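Long-range contacts in thioesterase domain protein YiiD (Shewanella oneidensis, PDB 1T82), which is a hotdog-fold protein of the YiiD family, probably a thioesterase or acyltransferase, although its reaction and substrate are not established: residues Leu18-Trp22 and Gln33-Leu37; Phe39-Leu44 and Gly75-Gln80; Ala62-Tyr66 and Ala95-Tyr99; Val86-Ile90 and Tyr149-Pro153. All coordinates share one frame. Numbering follows the deposited sequence.

Following the chain from the N terminus, interaction 1 closes the shortest loop, joining helix 12-25 to the edge strand 35-40. Interaction 2 opens after it and lays the hairpin of strands 35-40 and 43-47 on helix 62-84, the long central helix of the hotdog fold. Interactions 1 and 2 touch where Leu-18 meets Trp-78. Interaction 3 starts inside the loop of interaction 2, so the two cross: it binds the beginning of the same helix to strand 89-99 at the subunit interface. Interaction 4 crosses interaction 3, zipping the start of strand 89-99 to the C-terminal strand 140-152; its Ile-90 also packs on Val-77 and Trp-78 of interaction 2.

Interaction 1. Residues Leu18-Trp22 and Gln33-Leu37; sequences LRQTW and QIAPL
This is a buried helix-on-strand packing contact in the hotdog fold, where helix 12-25 lies against the start of the edge strand 35-40. The two short axes run nearly antiparallel, 163° apart, and approach to 8.2 Å; Arg-19 and Ala-35 have the closest CA atoms, 5.7 Å apart. Residues 18-22 are regular helix, with Trp-22 N bonded to Leu-18 O at 3.0 Å. Gln-33, with positive phi (56°), ends the preceding helix in a Schellman motif, after which Ile-34 to Pro-36 are extended. Pro-36 is the central knob: compact and rigid, it has no amide hydrogen to leave unsatisfied in this apolar setting. Leu-18 (t, p) brings CD2 to 4.0 Å from Pro-36 CG, and the aliphatic base of Arg-19 adds CB to Pro-36 CD at 3.7 Å while CG lies 4.0 Å from Ala-35 CB. Arginine suits this margin because its methylenes pack while its guanidinium extends beyond them. Little room remains for Ala-35 CB under these methylenes, which suits alanine. Trp-22 (chi1 m) also meets Trp-74 and Leu-71 of helix 62-84. Its CZ3 lies 4.3 Å from Ala-35 CA, at the ring edge, 3.9 Å from Ile-34 CG2 and 3.7 Å from Pro-36 CG.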
loop_
_atom_site.group_PDB
_atom_site.type_symbol
_atom_site.label_atom_id
_atom_site.label_comp_id
_atom_site.label_asym_id
_atom_site.label_seq_id
_atom_site.Cartn_x
_atom_site.Cartn_y
_atom_site.Cartn_z
ATOM N N LEU B 18 -19.784 -4.930 -2.661
ATOM C CA LEU B 18 -18.427 -4.674 -2.196
ATOM C C LEU B 18 -17.659 -3.868 -3.240
ATOM O O LEU B 18 -17.023 -2.865 -2.922
ATOM C CB LEU B 18 -17.708 -6.000 -1.913
ATOM C CG LEU B 18 -16.237 -5.912 -1.499
ATOM C CD1 LEU B 18 -16.100 -5.041 -0.265
ATOM C CD2 LEU B 18 -15.688 -7.308 -1.231
ATOM N N ARG B 19 -17.739 -4.306 -4.493
ATOM C CA ARG B 19 -17.048 -3.634 -5.591
ATOM C C ARG B 19 -17.522 -2.178 -5.726
ATOM O O ARG B 19 -16.715 -1.263 -5.880
ATOM C CB ARG B 19 -17.299 -4.411 -6.890
ATOM C CG ARG B 19 -16.358 -4.094 -8.040
ATOM C CD ARG B 19 -16.851 -2.931 -8.869
ATOM N NE ARG B 19 -18.259 -3.061 -9.236
ATOM C CZ ARG B 19 -18.786 -4.098 -9.883
ATOM N NH1 ARG B 19 -20.083 -4.108 -10.164
ATOM N NH2 ARG B 19 -18.027 -5.122 -10.245
ATOM N N GLN B 20 -18.835 -1.978 -5.654
ATOM C CA GLN B 20 -19.429 -0.650 -5.763
ATOM C C GLN B 20 -19.003 0.239 -4.599
ATOM O O GLN B 20 -18.770 1.439 -4.771
ATOM C CB GLN B 20 -20.955 -0.769 -5.798
ATOM C CG GLN B 20 -21.695 0.553 -5.874
ATOM C CD GLN B 20 -21.202 1.432 -7.003
ATOM O OE1 GLN B 20 -21.118 1.000 -8.153
ATOM N NE2 GLN B 20 -20.876 2.679 -6.681
ATOM N N THR B 21 -18.902 -0.356 -3.416
ATOM C CA THR B 21 -18.491 0.380 -2.225
ATOM C C THR B 21 -17.067 0.886 -2.423
ATOM O O THR B 21 -16.759 2.031 -2.100
ATOM C CB THR B 21 -18.538 -0.516 -0.972
ATOM O OG1 THR B 21 -19.886 -0.953 -0.748
ATOM C CG2 THR B 21 -18.042 0.245 0.251
ATOM N N TRP B 22 -16.201 0.031 -2.958
ATOM C CA TRP B 22 -14.818 0.425 -3.189
ATOM C C TRP B 22 -14.687 1.568 -4.186
ATOM O O TRP B 22 -14.132 2.618 -3.873
ATOM C CB TRP B 22 -13.978 -0.748 -3.708
ATOM C CG TRP B 22 -13.633 -1.789 -2.703
ATOM C CD1 TRP B 22 -13.577 -1.643 -1.349
ATOM C CD2 TRP B 22 -13.208 -3.126 -2.983
ATOM N NE1 TRP B 22 -13.137 -2.810 -0.763
ATOM C CE2 TRP B 22 -12.903 -3.737 -1.745
ATOM C CE3 TRP B 22 -13.051 -3.866 -4.161
ATOM C CZ2 TRP B 22 -12.451 -5.056 -1.652
ATOM C CZ3 TRP B 22 -12.600 -5.180 -4.069
ATOM C CH2 TRP B 22 -12.306 -5.760 -2.820
ATOM N N GLN B 33 -8.637 -0.454 -10.804
ATOM C CA GLN B 33 -9.574 -1.443 -11.339
ATOM C C GLN B 33 -9.629 -2.724 -10.509
ATOM O O GLN B 33 -9.714 -3.831 -11.047
ATOM C CB GLN B 33 -9.219 -1.768 -12.796
ATOM C CG GLN B 33 -9.368 -0.572 -13.733
ATOM C CD GLN B 33 -10.818 -0.192 -14.001
ATOM O OE1 GLN B 33 -11.735 -0.641 -13.310
ATOM N NE2 GLN B 33 -11.029 0.650 -15.011
ATOM N N ILE B 34 -9.581 -2.563 -9.191
ATOM C CA ILE B 34 -9.638 -3.703 -8.282
ATOM C C ILE B 34 -11.075 -4.200 -8.194
ATOM O O ILE B 34 -12.008 -3.410 -8.040
ATOM C CB ILE B 34 -9.143 -3.306 -6.878
ATOM C CG1 ILE B 34 -7.708 -2.778 -6.982
ATOM C CG2 ILE B 34 -9.223 -4.499 -5.930
ATOM C CD1 ILE B 34 -7.150 -2.215 -5.691
ATOM N N ALA B 35 -11.256 -5.510 -8.303
ATOM C CA ALA B 35 -12.592 -6.073 -8.233
ATOM C C ALA B 35 -12.583 -7.486 -7.683
ATOM O O ALA B 35 -11.637 -8.240 -7.889
ATOM C CB ALA B 35 -13.239 -6.059 -9.612
ATOM N N PRO B 36 -13.650 -7.862 -6.965
ATOM C CA PRO B 36 -13.761 -9.204 -6.386
ATOM C C PRO B 36 -13.946 -10.248 -7.483
ATOM O O PRO B 36 -14.530 -9.964 -8.532
ATOM C CB PRO B 36 -15.003 -9.100 -5.497
ATOM C CG PRO B 36 -15.065 -7.648 -5.151
ATOM C CD PRO B 36 -14.721 -6.989 -6.461
ATOM N N LEU B 37 -13.438 -11.450 -7.239
ATOM C CA LEU B 37 -13.567 -12.548 -8.191
ATOM C C LEU B 37 -14.589 -13.564 -7.696
ATOM O O LEU B 37 -15.435 -14.028 -8.460
ATOM C CB LEU B 37 -12.223 -13.256 -8.389
ATOM C CG LEU B 37 -11.143 -12.552 -9.214
ATOM C CD1 LEU B 37 -9.847 -13.356 -9.167
ATOM C CD2 LEU B 37 -11.621 -12.400 -10.647
#

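Interaction 2. Residues Phe39-Leu44 and Gly75-Gln80; sequences FTDGEL and GMVWLQ
A beta hairpin rests here on the long helix of the hotdog fold. Strands 35-40 and 43-47 are joined by a type I' turn from Thr-40 to Glu-43, closed by Glu-43 N to Thr-40 O (3.0 Å) and Thr-40 N to Glu-43 O (3.2 Å); Asp-41 and Gly-42 both have positive phi. Residues 75-80 are regular helix; Leu-44 and Met-76 have the closest CA atoms, 6.6 Å apart. The missing side chain of Gly-75 leaves a hollow that Leu-44 (t, p) fills, its CD2 4.0 Å from Gly-75 C; a CB there would stand 3.6 Å from Leu-44 CD2. Leu-79 (m, t) is the bump: its CD1 presses on Leu-44 CD1 at 3.8 Å and over one face of the Phe-39 ring (chi1 t), 4.0 Å from the centroid and 9° off the normal, a CH-pi contact. Selenomethionine Met-76 (t, p) bends to wedge its CE between Gly-42 O (3.2 Å) and Leu-44 CB (3.7 Å), with SE 3.7 Å from Phe-39 CE1 in an oblique Met-aromatic contact. Gln-80 NE2 lies 3.7 Å from Phe-39 CZ at the ring edge. Cohesion thus rests chiefly on fit and burial, with selenium standing where methionine's polarisable sulfur would.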
loop_
_atom_site.group_PDB
_atom_site.type_symbol
_atom_site.label_atom_id
_atom_site.label_comp_id
_atom_site.label_asym_id
_atom_site.label_seq_id
_atom_site.Cartn_x
_atom_site.Cartn_y
_atom_site.Cartn_z
ATOM N N PHE B 39 -16.397 -15.510 -3.732
ATOM C CA PHE B 39 -16.460 -15.654 -2.284
ATOM C C PHE B 39 -17.246 -16.917 -1.958
ATOM O O PHE B 39 -18.478 -16.915 -1.972
ATOM C CB PHE B 39 -17.133 -14.433 -1.647
ATOM C CG PHE B 39 -17.284 -14.529 -0.150
ATOM C CD1 PHE B 39 -16.201 -14.874 0.655
ATOM C CD2 PHE B 39 -18.509 -14.269 0.456
ATOM C CE1 PHE B 39 -16.336 -14.958 2.040
ATOM C CE2 PHE B 39 -18.657 -14.349 1.840
ATOM C CZ PHE B 39 -17.568 -14.695 2.634
ATOM N N THR B 40 -16.525 -17.998 -1.681
ATOM C CA THR B 40 -17.161 -19.268 -1.352
ATOM C C THR B 40 -16.315 -20.075 -0.380
ATOM O O THR B 40 -15.087 -19.981 -0.385
ATOM C CB THR B 40 -17.403 -20.118 -2.617
ATOM O OG1 THR B 40 -18.007 -21.364 -2.250
ATOM C CG2 THR B 40 -16.091 -20.390 -3.335
ATOM N N ASP B 41 -16.979 -20.870 0.454
ATOM C CA ASP B 41 -16.292 -21.699 1.436
ATOM C C ASP B 41 -15.366 -20.903 2.345
ATOM O O ASP B 41 -14.320 -21.401 2.756
ATOM C CB ASP B 41 -15.486 -22.795 0.737
ATOM C CG ASP B 41 -16.317 -24.017 0.429
ATOM O OD1 ASP B 41 -17.349 -23.882 -0.266
ATOM O OD2 ASP B 41 -15.937 -25.117 0.885
ATOM N N GLY B 42 -15.750 -19.667 2.646
ATOM C CA GLY B 42 -14.948 -18.839 3.524
ATOM C C GLY B 42 -13.714 -18.205 2.913
ATOM O O GLY B 42 -12.895 -17.638 3.634
ATOM N N GLU B 43 -13.571 -18.288 1.594
ATOM C CA GLU B 43 -12.413 -17.698 0.930
ATOM C C GLU B 43 -12.808 -16.606 -0.052
ATOM O O GLU B 43 -13.647 -16.816 -0.926
ATOM C CB GLU B 43 -11.612 -18.770 0.183
ATOM C CG GLU B 43 -10.346 -18.232 -0.470
ATOM C CD GLU B 43 -9.537 -19.313 -1.161
ATOM O OE1 GLU B 43 -10.058 -19.927 -2.110
ATOM O OE2 GLU B 43 -8.385 -19.542 -0.749
ATOM N N LEU B 44 -12.206 -15.432 0.108
ATOM C CA LEU B 44 -12.467 -14.312 -0.787
ATOM C C LEU B 44 -11.290 -14.188 -1.748
ATOM O O LEU B 44 -10.130 -14.191 -1.329
ATOM C CB LEU B 44 -12.626 -13.004 0.002
ATOM C CG LEU B 44 -12.665 -11.718 -0.833
ATOM C CD1 LEU B 44 -13.905 -11.724 -1.720
ATOM C CD2 LEU B 44 -12.668 -10.490 0.076
ATOM N N GLY B 75 -12.126 -6.043 2.685
ATOM C CA GLY B 75 -13.326 -6.593 2.075
ATOM C C GLY B 75 -13.849 -7.830 2.774
ATOM O O GLY B 75 -15.063 -8.036 2.859
HETATM N N MSE B 76 -12.944 -8.665 3.274
HETATM C CA MSE B 76 -13.371 -9.867 3.973
HETATM C C MSE B 76 -14.079 -9.495 5.272
HETATM O O MSE B 76 -15.115 -10.071 5.597
HETATM C CB MSE B 76 -12.182 -10.784 4.275
HETATM C CG MSE B 76 -12.570 -12.031 5.068
HETATM SE SE MSE B 76 -13.961 -13.079 4.212
HETATM C CE MSE B 76 -12.844 -14.431 3.392
ATOM N N VAL B 77 -13.528 -8.539 6.018
ATOM C CA VAL B 77 -14.172 -8.140 7.265
ATOM C C VAL B 77 -15.542 -7.562 6.947
ATOM O O VAL B 77 -16.528 -7.857 7.626
ATOM C CB VAL B 77 -13.364 -7.073 8.030
ATOM C CG1 VAL B 77 -14.061 -6.753 9.356
ATOM C CG2 VAL B 77 -11.951 -7.569 8.282
ATOM N N TRP B 78 -15.594 -6.734 5.911
ATOM C CA TRP B 78 -16.843 -6.109 5.484
ATOM C C TRP B 78 -17.889 -7.179 5.167
ATOM O O TRP B 78 -19.033 -7.093 5.617
ATOM C CB TRP B 78 -16.585 -5.247 4.246
ATOM C CG TRP B 78 -17.770 -4.474 3.768
ATOM C CD1 TRP B 78 -18.168 -3.240 4.187
ATOM C CD2 TRP B 78 -18.698 -4.875 2.753
ATOM N NE1 TRP B 78 -19.287 -2.840 3.490
ATOM C CE2 TRP B 78 -19.632 -3.826 2.604
ATOM C CE3 TRP B 78 -18.829 -6.017 1.955
ATOM C CZ2 TRP B 78 -20.685 -3.888 1.685
ATOM C CZ3 TRP B 78 -19.875 -6.079 1.042
ATOM C CH2 TRP B 78 -20.787 -5.019 0.916
ATOM N N LEU B 79 -17.492 -8.186 4.395
ATOM C CA LEU B 79 -18.395 -9.270 4.017
ATOM C C LEU B 79 -18.940 -10.006 5.226
ATOM O O LEU B 79 -20.138 -10.281 5.304
ATOM C CB LEU B 79 -17.676 -10.268 3.105
ATOM C CG LEU B 79 -17.469 -9.840 1.648
ATOM C CD1 LEU B 79 -16.473 -10.765 0.975
ATOM C CD2 LEU B 79 -18.805 -9.865 0.916
ATOM N N GLN B 80 -18.062 -10.331 6.170
ATOM C CA GLN B 80 -18.492 -11.043 7.364
ATOM C C GLN B 80 -19.475 -10.196 8.167
ATOM O O GLN B 80 -20.417 -10.727 8.755
ATOM C CB GLN B 80 -17.281 -11.425 8.219
ATOM C CG GLN B 80 -16.350 -12.452 7.566
ATOM C CD GLN B 80 -17.044 -13.760 7.222
ATOM O OE1 GLN B 80 -17.989 -14.172 7.897
ATOM N NE2 GLN B 80 -16.564 -14.431 6.179
#

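Interaction 3. Residues Ala62-Tyr66 and Ala95-Tyr99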
loop_
_atom_site.group_PDB
_atom_site.type_symbol
_atom_site.label_atom_id
_atom_site.label_comp_id
_atom_site.label_asym_id
_atom_site.label_seq_id
_atom_site.Cartn_x
_atom_site.Cartn_y
_atom_site.Cartn_z
ATOM N N ALA B 62 4.819 -2.117 -6.276
ATOM C CA ALA B 62 4.751 -2.496 -4.867
ATOM C C ALA B 62 3.570 -1.865 -4.131
ATOM O O ALA B 62 2.954 -2.495 -3.272
ATOM C CB ALA B 62 6.062 -2.129 -4.167
ATOM N N GLY B 63 3.258 -0.621 -4.471
ATOM C CA GLY B 63 2.148 0.060 -3.827
ATOM C C GLY B 63 0.810 -0.531 -4.224
ATOM O O GLY B 63 -0.108 -0.606 -3.413
ATOM N N SER B 64 0.687 -0.944 -5.481
ATOM C CA SER B 64 -0.557 -1.533 -5.946
ATOM C C SER B 64 -0.725 -2.906 -5.316
ATOM O O SER B 64 -1.825 -3.272 -4.907
ATOM C CB SER B 64 -0.568 -1.646 -7.474
ATOM O OG SER B 64 -0.579 -0.358 -8.071
ATOM N N ILE B 65 0.368 -3.661 -5.234
ATOM C CA ILE B 65 0.327 -4.983 -4.624
ATOM C C ILE B 65 -0.220 -4.836 -3.200
ATOM O O ILE B 65 -1.163 -5.519 -2.816
ATOM C CB ILE B 65 1.742 -5.618 -4.584
ATOM C CG1 ILE B 65 2.195 -5.958 -6.008
ATOM C CG2 ILE B 65 1.735 -6.875 -3.715
ATOM C CD1 ILE B 65 3.598 -6.532 -6.088
ATOM N N TYR B 66 0.368 -3.929 -2.428
ATOM C CA TYR B 66 -0.074 -3.700 -1.055
ATOM C C TYR B 66 -1.530 -3.262 -0.996
ATOM O O TYR B 66 -2.324 -3.775 -0.201
ATOM C CB TYR B 66 0.772 -2.620 -0.383
ATOM C CG TYR B 66 0.296 -2.268 1.012
ATOM C CD1 TYR B 66 0.780 -2.951 2.132
ATOM C CD2 TYR B 66 -0.651 -1.257 1.214
ATOM C CE1 TYR B 66 0.338 -2.628 3.414
ATOM C CE2 TYR B 66 -1.099 -0.936 2.494
ATOM C CZ TYR B 66 -0.598 -1.622 3.584
ATOM O OH TYR B 66 -1.015 -1.292 4.851
ATOM N N ALA B 95 0.197 -3.524 9.529
ATOM C CA ALA B 95 0.355 -4.563 8.540
ATOM C C ALA B 95 1.809 -4.798 8.201
ATOM O O ALA B 95 2.650 -3.910 8.339
ATOM C CB ALA B 95 -0.422 -4.201 7.285
ATOM N N HIS B 96 2.088 -6.018 7.769
ATOM C CA HIS B 96 3.423 -6.415 7.367
ATOM C C HIS B 96 3.284 -7.066 6.001
ATOM O O HIS B 96 2.399 -7.894 5.790
ATOM C CB HIS B 96 4.001 -7.413 8.367
ATOM C CG HIS B 96 5.338 -7.951 7.971
ATOM N ND1 HIS B 96 6.389 -7.135 7.613
ATOM C CD2 HIS B 96 5.799 -9.221 7.879
ATOM C CE1 HIS B 96 7.439 -7.879 7.315
ATOM N NE2 HIS B 96 7.107 -9.148 7.469
ATOM N N ILE B 97 4.149 -6.691 5.066
ATOM C CA ILE B 97 4.088 -7.271 3.727
ATOM C C ILE B 97 5.475 -7.687 3.261
ATOM O O ILE B 97 6.459 -6.989 3.505
ATOM C CB ILE B 97 3.467 -6.272 2.705
ATOM C CG1 ILE B 97 3.362 -6.925 1.322
ATOM C CG2 ILE B 97 4.312 -5.005 2.632
ATOM C CD1 ILE B 97 2.506 -6.145 0.325
ATOM N N ARG B 98 5.551 -8.848 2.616
ATOM C CA ARG B 98 6.810 -9.348 2.088
ATOM C C ARG B 98 6.612 -9.589 0.600
ATOM O O ARG B 98 5.632 -10.209 0.190
ATOM C CB ARG B 98 7.212 -10.660 2.769
ATOM C CG ARG B 98 7.281 -10.578 4.285
ATOM C CD ARG B 98 7.858 -11.854 4.888
ATOM N NE ARG B 98 9.293 -11.959 4.649
ATOM C CZ ARG B 98 10.213 -11.249 5.297
ATOM N NH1 ARG B 98 11.500 -11.407 5.006
ATOM N NH2 ARG B 98 9.850 -10.396 6.247
ATOM N N TYR B 99 7.535 -9.078 -0.206
ATOM C CA TYR B 99 7.463 -9.257 -1.647
ATOM C C TYR B 99 8.427 -10.380 -2.014
ATOM O O TYR B 99 9.640 -10.246 -1.853
ATOM C CB TYR B 99 7.846 -7.959 -2.360
ATOM C CG TYR B 99 6.947 -6.787 -2.024
ATOM C CD1 TYR B 99 7.204 -5.976 -0.917
ATOM C CD2 TYR B 99 5.854 -6.476 -2.828
ATOM C CE1 TYR B 99 6.391 -4.876 -0.626
ATOM C CE2 TYR B 99 5.036 -5.391 -2.544
ATOM C CZ TYR B 99 5.308 -4.594 -1.450
ATOM O OH TYR B 99 4.507 -3.514 -1.187
#
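Helix 62-66 and strand 95-99 run obliquely, with N-to-C directions 128° apart and axes 10.2 Å apart at closest approach. The nearest CA atoms are those of Tyr-66 and Ile-97 (7.3 Å) and of Ala-62 and Tyr-99 (8.0 Å), leaving room for a layer of side chains. Ala-95, Ile-97 and Tyr-99 point towards the helix, as every second strand residue should. Tyr-99 (chi1 m) reaches furthest: its OH donates to Ala-62 O at 2.8 Å, and that carbonyl also accepts from Tyr-66 N at 3.1 Å. Alanine keeps the helix surface low here, its CB 3.7 Å from Tyr-99 CZ. Branched Ile-65 fills the space beside the ring, CG2 to Tyr-99 CE2 at 3.8 Å, while Ile-97 extends CD1 to 3.8 Å from Tyr-66 CA. At the other end, the small methyl of Ala-95 leaves space for the Tyr-66 ring, with CB 3.8 Å from Tyr-66 OH. That hydroxyl hydrogen-bonds to Tyr-99 of the second subunit, and the two Tyr-66 rings of the dimer stack. Strand 89-99 lies between strand 140-152 of its own chain and an antiparallel strand of the second subunit, continuing the sheet across the hotdog dimer beneath the N-terminal end of helix 62-84.

Interaction 4. Residues Val86-Ile90 and Tyr149-Pro153; sequences VDGDI and YVSVP
Two chi1 choices set the polar positions of this antiparallel strand pair. Asp-89 (t) directs OD1 to a hydrogen bond with His-57 of the second subunit, and Ser-151 (t) directs OG to Gln-81 of helix 62-84. Asp-89 and Val-152 (m) share one face of the sheet, Asp-89 CB lying 3.5 Å from Val-152 CG2; branched valine suits an extended strand. Ile-90 (m, t) and Ser-151 occupy the helix-facing side. There Ile-90 CG2 packs 3.9 Å from CD2 of Tyr-149 (m), whose OH bonds to Thr-70. This strand pair belongs to the antiparallel sheet that wraps the long helix in the hotdog fold. Asp-89 and Val-152 form a hydrogen-bonded pair, Asp-89 N to Val-152 O at 2.8 Å and Val-152 N to Asp-89 O at 3.0 Å; Ile-90 and Ser-151 form a non-hydrogen-bonded pair, CA atoms 4.3 Å apart. Gly-88, extended at phi/psi -168/138°, needs to lack a side chain: a CB would clash with Ser-151 OG. Its CA makes a CA-H...O contact with Val-152 O at 3.2 Å.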
loop_
_atom_site.group_PDB
_atom_site.type_symbol
_atom_site.label_atom_id
_atom_site.label_comp_id
_atom_site.label_asym_id
_atom_site.label_seq_id
_atom_site.Cartn_x
_atom_site.Cartn_y
_atom_site.Cartn_z
ATOM N N VAL B 86 -24.257 -6.541 10.876
ATOM C CA VAL B 86 -23.712 -5.682 11.920
ATOM C C VAL B 86 -22.957 -4.524 11.287
ATOM O O VAL B 86 -22.302 -4.686 10.259
ATOM C CB VAL B 86 -22.752 -6.459 12.854
ATOM C CG1 VAL B 86 -23.510 -7.552 13.582
ATOM C CG2 VAL B 86 -21.602 -7.051 12.058
ATOM N N ASP B 87 -23.058 -3.349 11.898
ATOM C CA ASP B 87 -22.379 -2.173 11.376
ATOM C C ASP B 87 -21.138 -1.842 12.188
ATOM O O ASP B 87 -21.162 -1.854 13.421
ATOM C CB ASP B 87 -23.328 -0.970 11.358
ATOM C CG ASP B 87 -24.474 -1.148 10.384
ATOM O OD1 ASP B 87 -25.330 -2.029 10.621
ATOM O OD2 ASP B 87 -24.518 -0.411 9.376
ATOM N N GLY B 88 -20.048 -1.553 11.486
ATOM C CA GLY B 88 -18.805 -1.216 12.154
ATOM C C GLY B 88 -17.800 -0.634 11.181
ATOM O O GLY B 88 -17.668 -1.122 10.057
ATOM N N ASP B 89 -17.103 0.417 11.605
ATOM C CA ASP B 89 -16.094 1.060 10.769
ATOM C C ASP B 89 -14.798 0.261 10.850
ATOM O O ASP B 89 -14.160 0.198 11.903
ATOM C CB ASP B 89 -15.849 2.500 11.233
ATOM C CG ASP B 89 -14.803 3.212 10.394
ATOM O OD1 ASP B 89 -14.850 3.072 9.154
ATOM O OD2 ASP B 89 -13.943 3.918 10.967
ATOM N N ILE B 90 -14.415 -0.337 9.724
ATOM C CA ILE B 90 -13.210 -1.161 9.632
ATOM C C ILE B 90 -11.974 -0.330 9.302
ATOM O O ILE B 90 -11.941 0.365 8.288
ATOM C CB ILE B 90 -13.378 -2.241 8.544
ATOM C CG1 ILE B 90 -14.671 -3.020 8.792
ATOM C CG2 ILE B 90 -12.174 -3.183 8.541
ATOM C CD1 ILE B 90 -15.090 -3.921 7.642
ATOM N N TYR B 149 -6.920 -5.728 11.586
ATOM C CA TYR B 149 -7.997 -4.778 11.339
ATOM C C TYR B 149 -8.795 -4.571 12.616
ATOM O O TYR B 149 -8.961 -5.494 13.408
ATOM C CB TYR B 149 -8.937 -5.279 10.233
ATOM C CG TYR B 149 -8.292 -5.384 8.870
ATOM C CD1 TYR B 149 -7.467 -6.459 8.548
ATOM C CD2 TYR B 149 -8.480 -4.387 7.913
ATOM C CE1 TYR B 149 -6.841 -6.542 7.307
ATOM C CE2 TYR B 149 -7.857 -4.460 6.666
ATOM C CZ TYR B 149 -7.037 -5.539 6.372
ATOM O OH TYR B 149 -6.402 -5.607 5.150
ATOM N N VAL B 150 -9.281 -3.354 12.812
ATOM C CA VAL B 150 -10.075 -3.039 13.989
ATOM C C VAL B 150 -11.407 -2.478 13.522
ATOM O O VAL B 150 -11.448 -1.531 12.740
ATOM C CB VAL B 150 -9.369 -1.996 14.875
ATOM C CG1 VAL B 150 -10.250 -1.646 16.072
ATOM C CG2 VAL B 150 -8.029 -2.538 15.341
ATOM N N SER B 151 -12.499 -3.079 13.983
ATOM C CA SER B 151 -13.823 -2.613 13.600
ATOM C C SER B 151 -14.513 -1.977 14.796
ATOM O O SER B 151 -14.607 -2.586 15.860
ATOM C CB SER B 151 -14.674 -3.771 13.080
ATOM O OG SER B 151 -15.949 -3.306 12.678
ATOM N N VAL B 152 -14.983 -0.749 14.616
ATOM C CA VAL B 152 -15.670 -0.032 15.684
ATOM C C VAL B 152 -17.150 0.143 15.356
ATOM O O VAL B 152 -17.507 0.697 14.315
ATOM C CB VAL B 152 -15.039 1.364 15.927
ATOM C CG1 VAL B 152 -13.650 1.209 16.522
ATOM C CG2 VAL B 152 -14.969 2.141 14.622
ATOM N N PRO B 153 -18.034 -0.342 16.241
ATOM C CA PRO B 153 -19.484 -0.241 16.054
ATOM C C PRO B 153 -19.977 1.198 16.179
ATOM O O PRO B 153 -20.893 1.578 15.420
ATOM C CB PRO B 153 -20.036 -1.153 17.146
ATOM C CG PRO B 153 -19.028 -1.008 18.236
ATOM C CD PRO B 153 -17.716 -1.064 17.486
#